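Local atomic coordinates of glutathione synthetase-like effector 30 (Gpa-GSS30-apo) (Globodera pallida, PDB entry 5OET), a protein that is a glutathione synthetase-like effector of a plant-parasitic nematode, evolved from a housekeeping ligase that joins glycine to gamma-glutamylcysteine, and whose own activity may differ. Residues Y35-I40 with K455-R460; M162-A167 with F478-G483. All blocks are in the same frame, centred on the assembly; numbering follows the deposited sequence.

Contact 1 of 2, residues Y35-I40 with K455-R460; sequences YCVPNI and KNHFVR
V37 carries this contact, its side chain directed at segment 455-460 while P38 and K455 close one flank. The two backbones come nearest at V37 and N456, whose CA atoms lie 5.7 Å apart. No hydrogen bond links the two segments, so the 220 Å² they bury rests on van der Waals packing. V37 CB sits 3.4 Å from K455 O, an apolar carbon against a backbone carbonyl. Its two methyls then divide between neighbouring side chains. CG1, anti to the backbone N (chi1 167°), reaches the imidazole of H457 obliquely, 3.5 Å from its NE2, and also lies 3.7 Å from OD1 of N456. CG2, beside the backbone N, is turned to the amide end of N456, with ND2 3.9 Å away. P38 meets the base of K455 at about a right angle, its ring atom CG lying 3.7 Å from K455 CB. Beyond CB the lysine chain bends away, and its NZ forms a salt bridge with D470, so only its aliphatic root packs here. The N456 amide and H457 ND1 are held by partners within the strand and in neighbouring loops. N456 OD1 accepts H457 N on an in-plane lone pair at 2.8 Å (N-H...O 146°), N456 ND2 is bonded to S94 OG and Y92 O, and H457 ND1 accepts the backbone N-H of N468, which probably leaves the ring proton on NE2. A backbone bond from I40 N to V37 O, 3.1 Å long, closes a turn that begins with V37 and P38. The arrangement is plain packing of an N-terminal loop, just ahead of helix 44-59, on strand 454-459. That strand runs between strands 83-90 and 469-484, both antiparallel to it, while Y35 stacks on Y523 of strand 517-524.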
ATOM      1  N   TYR A  35     -26.574  -3.843  14.463  1.00 59.33           N
ATOM      2  CA  TYR A  35     -25.512  -3.015  13.897  1.00 55.89           C
ATOM      3  C   TYR A  35     -26.068  -2.023  12.893  1.00 55.30           C
ATOM      4  O   TYR A  35     -26.795  -2.395  11.977  1.00 56.63           O
ATOM      5  CB  TYR A  35     -24.471  -3.893  13.171  1.00 53.91           C
ATOM      6  CG  TYR A  35     -23.364  -3.106  12.485  1.00 50.70           C
ATOM      7  CD1 TYR A  35     -22.225  -2.731  13.179  1.00 48.98           C
ATOM      8  CD2 TYR A  35     -23.462  -2.751  11.141  1.00 49.28           C
ATOM      9  CE1 TYR A  35     -21.221  -2.006  12.563  1.00 47.91           C
ATOM     10  CE2 TYR A  35     -22.464  -2.034  10.507  1.00 47.53           C
ATOM     11  CZ  TYR A  35     -21.340  -1.654  11.218  1.00 47.63           C
ATOM     12  OH  TYR A  35     -20.316  -0.938  10.605  1.00 46.32           O
ATOM     13  N   CYS A  36     -25.730  -0.759  13.073  1.00 54.69           N
ATOM     14  CA  CYS A  36     -25.900   0.230  12.019  1.00 55.02           C
ATOM     15  C   CYS A  36     -24.873   1.345  12.218  1.00 53.64           C
ATOM     16  O   CYS A  36     -24.407   1.591  13.328  1.00 54.40           O
ATOM     17  CB  CYS A  36     -27.331   0.753  11.955  1.00 57.29           C
ATOM     18  SG  CYS A  36     -27.604   2.244  12.921  1.00 61.55           S
ATOM     19  N   VAL A  37     -24.517   2.005  11.134  1.00 52.22           N
ATOM     20  CA  VAL A  37     -23.322   2.830  11.120  1.00 51.05           C
ATOM     21  C   VAL A  37     -23.439   4.121  11.935  1.00 52.30           C
ATOM     22  O   VAL A  37     -22.495   4.475  12.638  1.00 54.79           O
ATOM     23  CB  VAL A  37     -22.882   3.084   9.671  1.00 49.38           C
ATOM     24  CG1 VAL A  37     -21.848   4.181   9.585  1.00 49.31           C
ATOM     25  CG2 VAL A  37     -22.329   1.801   9.090  1.00 48.69           C
ATOM     26  N   PRO A  38     -24.569   4.842  11.837  1.00 53.27           N
ATOM     27  CA  PRO A  38     -24.741   6.042  12.684  1.00 54.38           C
ATOM     28  C   PRO A  38     -24.518   5.834  14.193  1.00 55.40           C
ATOM     29  O   PRO A  38     -23.901   6.685  14.810  1.00 54.77           O
ATOM     30  CB  PRO A  38     -26.181   6.459  12.410  1.00 55.50           C
ATOM     31  CG  PRO A  38     -26.422   5.997  11.020  1.00 55.14           C
ATOM     32  CD  PRO A  38     -25.644   4.728  10.840  1.00 53.78           C
ATOM     33  N   ASN A  39     -24.971   4.702  14.752  1.00 57.39           N
ATOM     34  CA  ASN A  39     -24.817   4.390  16.199  1.00 58.17           C
ATOM     35  C   ASN A  39     -23.411   3.965  16.631  1.00 56.64           C
ATOM     36  O   ASN A  39     -23.209   3.582  17.778  1.00 57.51           O
ATOM     37  CB  ASN A  39     -25.818   3.311  16.644  1.00 59.42           C
ATOM     38  CG  ASN A  39     -27.253   3.700  16.381  1.00 60.94           C
ATOM     39  OD1 ASN A  39     -28.095   2.845  16.142  1.00 62.31           O
ATOM     40  ND2 ASN A  39     -27.536   4.993  16.402  1.00 61.64           N
ATOM     41  N   ILE A  40     -22.443   4.015  15.726  1.00 54.84           N
ATOM     42  CA  ILE A  40     -21.039   3.873  16.089  1.00 54.01           C
ATOM     43  C   ILE A  40     -20.546   5.190  16.685  1.00 54.04           C
ATOM     44  O   ILE A  40     -20.048   5.202  17.800  1.00 55.10           O
ATOM     45  CB  ILE A  40     -20.168   3.493  14.867  1.00 52.06           C
ATOM     46  CG1 ILE A  40     -20.607   2.125  14.329  1.00 52.98           C
ATOM     47  CG2 ILE A  40     -18.685   3.520  15.227  1.00 50.68           C
ATOM     48  CD1 ILE A  40     -19.938   1.713  13.034  1.00 52.75           C
ATOM     49  N   LYS A 455     -27.499   3.595   5.842  1.00 51.67           N
ATOM     50  CA  LYS A 455     -26.774   4.830   6.144  1.00 50.09           C
ATOM     51  C   LYS A 455     -25.284   4.511   6.330  1.00 46.98           C
ATOM     52  O   LYS A 455     -24.925   3.511   6.960  1.00 47.20           O
ATOM     53  CB  LYS A 455     -27.328   5.470   7.422  1.00 52.45           C
ATOM     54  CG  LYS A 455     -28.760   6.010   7.337  1.00 55.50           C
ATOM     55  CD  LYS A 455     -28.810   7.522   7.088  1.00 57.55           C
ATOM     56  CE  LYS A 455     -30.036   8.193   7.740  1.00 59.41           C
ATOM     57  NZ  LYS A 455     -31.218   8.331   6.837  1.00 60.40           N
ATOM     58  N   ASN A 456     -24.424   5.362   5.778  1.00 43.95           N
ATOM     59  CA  ASN A 456     -22.985   5.226   5.924  1.00 41.24           C
ATOM     60  C   ASN A 456     -22.334   6.575   5.640  1.00 41.11           C
ATOM     61  O   ASN A 456     -23.027   7.551   5.267  1.00 42.34           O
ATOM     62  CB  ASN A 456     -22.460   4.154   4.961  1.00 40.14           C
ATOM     63  CG  ASN A 456     -21.299   3.352   5.543  1.00 38.81           C
ATOM     64  OD1 ASN A 456     -20.415   3.915   6.188  1.00 38.81           O
ATOM     65  ND2 ASN A 456     -21.301   2.046   5.329  1.00 36.59           N
ATOM     66  N   HIS A 457     -21.022   6.645   5.830  1.00 39.56           N
ATOM     67  CA  HIS A 457     -20.260   7.847   5.528  1.00 40.27           C
ATOM     68  C   HIS A 457     -19.312   7.586   4.360  1.00 40.70           C
ATOM     69  O   HIS A 457     -18.698   6.533   4.281  1.00 42.38           O
ATOM     70  CB  HIS A 457     -19.465   8.280   6.761  1.00 40.27           C
ATOM     71  CG  HIS A 457     -20.240   8.171   8.030  1.00 40.45           C
ATOM     72  ND1 HIS A 457     -21.245   9.046   8.358  1.00 40.93           N
ATOM     73  CD2 HIS A 457     -20.173   7.272   9.039  1.00 40.62           C
ATOM     74  CE1 HIS A 457     -21.770   8.687   9.517  1.00 42.40           C
ATOM     75  NE2 HIS A 457     -21.147   7.604   9.945  1.00 41.40           N
ATOM     76  N   PHE A 458     -19.170   8.559   3.471  1.00 41.39           N
ATOM     77  CA  PHE A 458     -18.394   8.408   2.231  1.00 41.10           C
ATOM     78  C   PHE A 458     -17.129   9.276   2.241  1.00 40.95           C
ATOM     79  O   PHE A 458     -17.211  10.480   2.413  1.00 42.58           O
ATOM     80  CB  PHE A 458     -19.276   8.829   1.054  1.00 42.07           C
ATOM     81  CG  PHE A 458     -20.254   7.785   0.589  1.00 41.98           C
ATOM     82  CD1 PHE A 458     -20.535   6.629   1.322  1.00 41.40           C
ATOM     83  CD2 PHE A 458     -20.931   7.990  -0.632  1.00 42.92           C
ATOM     84  CE1 PHE A 458     -21.443   5.692   0.827  1.00 42.61           C
ATOM     85  CE2 PHE A 458     -21.833   7.053  -1.120  1.00 42.97           C
ATOM     86  CZ  PHE A 458     -22.091   5.901  -0.386  1.00 42.47           C
ATOM     87  N   VAL A 459     -15.973   8.664   2.036  1.00 40.92           N
ATOM     88  CA  VAL A 459     -14.693   9.363   2.098  1.00 41.64           C
ATOM     89  C   VAL A 459     -14.124   9.489   0.698  1.00 43.21           C
ATOM     90  O   VAL A 459     -13.876   8.483   0.058  1.00 42.21           O
ATOM     91  CB  VAL A 459     -13.707   8.569   2.958  1.00 39.94           C
ATOM     92  CG1 VAL A 459     -12.393   9.326   3.120  1.00 39.07           C
ATOM     93  CG2 VAL A 459     -14.349   8.271   4.292  1.00 40.42           C
ATOM     94  N   ARG A 460     -13.914  10.718   0.235  1.00 46.61           N
ATOM     95  CA  ARG A 460     -13.440  10.974  -1.115  1.00 48.67           C
ATOM     96  C   ARG A 460     -12.176  11.806  -1.084  1.00 49.22           C
ATOM     97  O   ARG A 460     -12.008  12.619  -0.183  1.00 47.46           O
ATOM     98  CB  ARG A 460     -14.476  11.726  -1.918  1.00 51.95           C
ATOM     99  CG  ARG A 460     -15.455  10.814  -2.625  1.00 55.36           C
ATOM    100  CD  ARG A 460     -16.602  11.612  -3.239  1.00 61.53           C
ATOM    101  NE  ARG A 460     -17.878  11.431  -2.521  1.00 66.74           N
ATOM    102  CZ  ARG A 460     -18.975  12.190  -2.672  1.00 70.51           C
ATOM    103  NH1 ARG A 460     -18.997  13.228  -3.520  1.00 72.26           N
ATOM    104  NH2 ARG A 460     -20.074  11.900  -1.969  1.00 69.78           N
TER

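Contact 2 of 2, residues M162-A167 with F478-G483; sequences MFCQRA and FGCLLG
Segments 162-167 and 478-483, parts of strands 160-173 and 469-484, run antiparallel, their axes 4.5 Å apart at an angle of 164°, with four backbone hydrogen bonds at the pairs F163-L481 and Q165-G479. The bond from F163 N to L481 O (3.0 Å) approaches from above the carbonyl plane, whereas Q165 N meets G479 O (2.9 Å) nearly along the C=O axis. Between these pairs, C164 and C480 form a non-hydrogen-bonded pair and are joined by a disulfide, SG to SG 2.1 Å with chi3 102°. Both sulfurs lie beside their own backbone N. On the same face, R166 runs extended alongside F478 as far as CD, then bends at chi3. Its CG lies over one ring face, offset toward the rim, 3.8 Å from the centroid and 15° off the normal, a CH-pi contact, with CD near CZ. The guanidinium is turned steeply to the ring, and NE forms a salt bridge with D168 OD1. On the other face, L481 CD1 touches the F163 ring edge in plane, 3.6 Å from CD2. Helix 225-240 packs on the cysteine face, helix 98-119 on that of Q165 and L481. This cross-strand disulfide covalently fixes two buried strands, consistent with probable passage through the secretory pathway.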
ATOM      1  N   MET A 162      -9.512 -20.773 -18.531  1.00 49.66           N
ATOM      2  CA  MET A 162      -9.569 -20.258 -17.167  1.00 49.40           C
ATOM      3  C   MET A 162     -10.723 -19.287 -17.151  1.00 49.15           C
ATOM      4  O   MET A 162     -10.805 -18.424 -18.006  1.00 48.97           O
ATOM      5  CB  MET A 162      -8.289 -19.525 -16.830  1.00 49.13           C
ATOM      6  CG  MET A 162      -8.329 -18.764 -15.528  1.00 49.16           C
ATOM      7  SD  MET A 162      -6.665 -18.238 -15.134  1.00 48.51           S
ATOM      8  CE  MET A 162      -7.049 -16.927 -13.977  1.00 49.09           C
ATOM      9  N   PHE A 163     -11.616 -19.424 -16.182  1.00 49.94           N
ATOM     10  CA  PHE A 163     -12.883 -18.714 -16.225  1.00 49.80           C
ATOM     11  C   PHE A 163     -13.182 -18.143 -14.851  1.00 50.22           C
ATOM     12  O   PHE A 163     -13.469 -18.895 -13.925  1.00 51.50           O
ATOM     13  CB  PHE A 163     -13.953 -19.681 -16.720  1.00 49.95           C
ATOM     14  CG  PHE A 163     -15.350 -19.184 -16.565  1.00 49.45           C
ATOM     15  CD1 PHE A 163     -15.686 -17.868 -16.875  1.00 49.30           C
ATOM     16  CD2 PHE A 163     -16.349 -20.049 -16.121  1.00 49.90           C
ATOM     17  CE1 PHE A 163     -16.990 -17.419 -16.723  1.00 49.89           C
ATOM     18  CE2 PHE A 163     -17.653 -19.616 -15.969  1.00 49.73           C
ATOM     19  CZ  PHE A 163     -17.978 -18.303 -16.267  1.00 50.59           C
ATOM     20  N   CYS A 164     -13.052 -16.823 -14.727  1.00 50.23           N
ATOM     21  CA  CYS A 164     -13.282 -16.102 -13.476  1.00 51.47           C
ATOM     22  C   CYS A 164     -14.507 -15.207 -13.685  1.00 49.29           C
ATOM     23  O   CYS A 164     -14.645 -14.555 -14.722  1.00 47.15           O
ATOM     24  CB  CYS A 164     -12.056 -15.254 -13.066  1.00 54.44           C
ATOM     25  SG  CYS A 164     -10.598 -16.134 -12.374  1.00 60.37           S
ATOM     26  N   GLN A 165     -15.390 -15.189 -12.683  1.00 47.66           N
ATOM     27  CA  GLN A 165     -16.665 -14.488 -12.761  1.00 45.16           C
ATOM     28  C   GLN A 165     -16.866 -13.655 -11.519  1.00 43.11           C
ATOM     29  O   GLN A 165     -16.393 -14.022 -10.456  1.00 41.51           O
ATOM     30  CB  GLN A 165     -17.791 -15.501 -12.888  1.00 46.25           C
ATOM     31  CG  GLN A 165     -19.075 -15.026 -13.556  1.00 46.49           C
ATOM     32  CD  GLN A 165     -20.146 -16.106 -13.541  1.00 47.27           C
ATOM     33  OE1 GLN A 165     -20.563 -16.549 -12.481  1.00 47.89           O
ATOM     34  NE2 GLN A 165     -20.583 -16.546 -14.720  1.00 49.25           N
ATOM     35  N   ARG A 166     -17.526 -12.509 -11.687  1.00 43.33           N
ATOM     36  CA  ARG A 166     -18.088 -11.740 -10.578  1.00 43.63           C
ATOM     37  C   ARG A 166     -19.579 -11.605 -10.837  1.00 42.94           C
ATOM     38  O   ARG A 166     -19.971 -10.997 -11.816  1.00 43.68           O
ATOM     39  CB  ARG A 166     -17.422 -10.361 -10.442  1.00 43.89           C
ATOM     40  CG  ARG A 166     -17.496  -9.798  -9.009  1.00 44.95           C
ATOM     41  CD  ARG A 166     -16.985  -8.366  -8.888  1.00 44.84           C
ATOM     42  NE  ARG A 166     -17.831  -7.431  -9.641  1.00 45.90           N
ATOM     43  CZ  ARG A 166     -17.422  -6.470 -10.480  1.00 45.89           C
ATOM     44  NH1 ARG A 166     -16.121  -6.230 -10.715  1.00 46.94           N
ATOM     45  NH2 ARG A 166     -18.338  -5.736 -11.100  1.00 45.37           N
ATOM     46  N   ALA A 167     -20.393 -12.210  -9.980  1.00 43.56           N
ATOM     47  CA  ALA A 167     -21.860 -12.048  -9.996  1.00 43.95           C
ATOM     48  C   ALA A 167     -22.219 -10.948  -9.016  1.00 44.17           C
ATOM     49  O   ALA A 167     -21.762 -10.993  -7.876  1.00 45.49           O
ATOM     50  CB  ALA A 167     -22.535 -13.339  -9.568  1.00 43.88           C
ATOM     51  N   PHE A 478     -17.056 -13.232  -6.146  1.00 44.58           N
ATOM     52  CA  PHE A 478     -16.040 -13.794  -7.039  1.00 45.64           C
ATOM     53  C   PHE A 478     -15.944 -15.313  -6.990  1.00 45.54           C
ATOM     54  O   PHE A 478     -16.007 -15.897  -5.927  1.00 46.39           O
ATOM     55  CB  PHE A 478     -14.657 -13.265  -6.659  1.00 46.22           C
ATOM     56  CG  PHE A 478     -14.486 -11.804  -6.884  1.00 46.48           C
ATOM     57  CD1 PHE A 478     -14.068 -11.326  -8.115  1.00 46.27           C
ATOM     58  CD2 PHE A 478     -14.720 -10.904  -5.858  1.00 47.68           C
ATOM     59  CE1 PHE A 478     -13.884  -9.975  -8.330  1.00 46.67           C
ATOM     60  CE2 PHE A 478     -14.555  -9.541  -6.068  1.00 48.22           C
ATOM     61  CZ  PHE A 478     -14.130  -9.071  -7.305  1.00 47.99           C
ATOM     62  N   GLY A 479     -15.735 -15.932  -8.148  1.00 45.81           N
ATOM     63  CA  GLY A 479     -15.321 -17.340  -8.233  1.00 46.07           C
ATOM     64  C   GLY A 479     -14.642 -17.670  -9.558  1.00 45.40           C
ATOM     65  O   GLY A 479     -14.979 -17.089 -10.592  1.00 42.95           O
ATOM     66  N   CYS A 480     -13.688 -18.598  -9.530  1.00 47.19           N
ATOM     67  CA  CYS A 480     -13.006 -19.029 -10.754  1.00 49.34           C
ATOM     68  C   CYS A 480     -13.069 -20.520 -10.979  1.00 48.32           C
ATOM     69  O   CYS A 480     -13.101 -21.298 -10.049  1.00 47.41           O
ATOM     70  CB  CYS A 480     -11.529 -18.627 -10.780  1.00 50.84           C
ATOM     71  SG  CYS A 480     -11.193 -16.889 -10.531  1.00 56.26           S
ATOM     72  N   LEU A 481     -13.002 -20.864 -12.256  1.00 48.74           N
ATOM     73  CA  LEU A 481     -12.932 -22.226 -12.769  1.00 49.57           C
ATOM     74  C   LEU A 481     -11.635 -22.425 -13.535  1.00 48.08           C
ATOM     75  O   LEU A 481     -11.051 -21.473 -14.070  1.00 45.50           O
ATOM     76  CB  LEU A 481     -14.026 -22.437 -13.814  1.00 50.51           C
ATOM     77  CG  LEU A 481     -15.369 -22.972 -13.445  1.00 51.99           C
ATOM     78  CD1 LEU A 481     -16.139 -23.349 -14.706  1.00 53.77           C
ATOM     79  CD2 LEU A 481     -15.140 -24.159 -12.555  1.00 53.91           C
ATOM     80  N   LEU A 482     -11.214 -23.678 -13.615  1.00 48.37           N
ATOM     81  CA  LEU A 482     -10.338 -24.131 -14.681  1.00 48.06           C
ATOM     82  C   LEU A 482     -10.998 -25.353 -15.330  1.00 48.92           C
ATOM     83  O   LEU A 482     -11.239 -26.380 -14.663  1.00 48.56           O
ATOM     84  CB  LEU A 482      -8.980 -24.478 -14.119  1.00 48.15           C
ATOM     85  CG  LEU A 482      -7.839 -24.275 -15.071  1.00 48.89           C
ATOM     86  CD1 LEU A 482      -7.755 -22.827 -15.527  1.00 47.90           C
ATOM     87  CD2 LEU A 482      -6.580 -24.746 -14.361  1.00 50.45           C
ATOM     88  N   GLY A 483     -11.305 -25.239 -16.615  1.00 48.19           N
ATOM     89  CA  GLY A 483     -12.121 -26.249 -17.272  1.00 50.92           C
ATOM     90  C   GLY A 483     -11.727 -26.470 -18.705  1.00 52.25           C
ATOM     91  O   GLY A 483     -11.091 -25.607 -19.313  1.00 51.12           O
TER

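In the fold
From the N terminus, residues 35-40 come first and meet their partner only at 455-460, so contact 1 closes a loop of 414 intervening residues. Contact 2 starts inside that loop, at 162-167, and ends beyond it at 478-483, bridging 310 residues; the segments alternate and the two closures cross. Their centres are 32 Å apart and their nearest atoms about 16 Å, so they do not touch. They are related through one mixed sheet, in which strands 454-459 and 469-484 are antiparallel neighbours. Contact 1 brings the N-terminal loop onto that sheet, its centre about 25 Å from the centre of the chain, whereas contact 2 joins two of its strands about 9 Å from it.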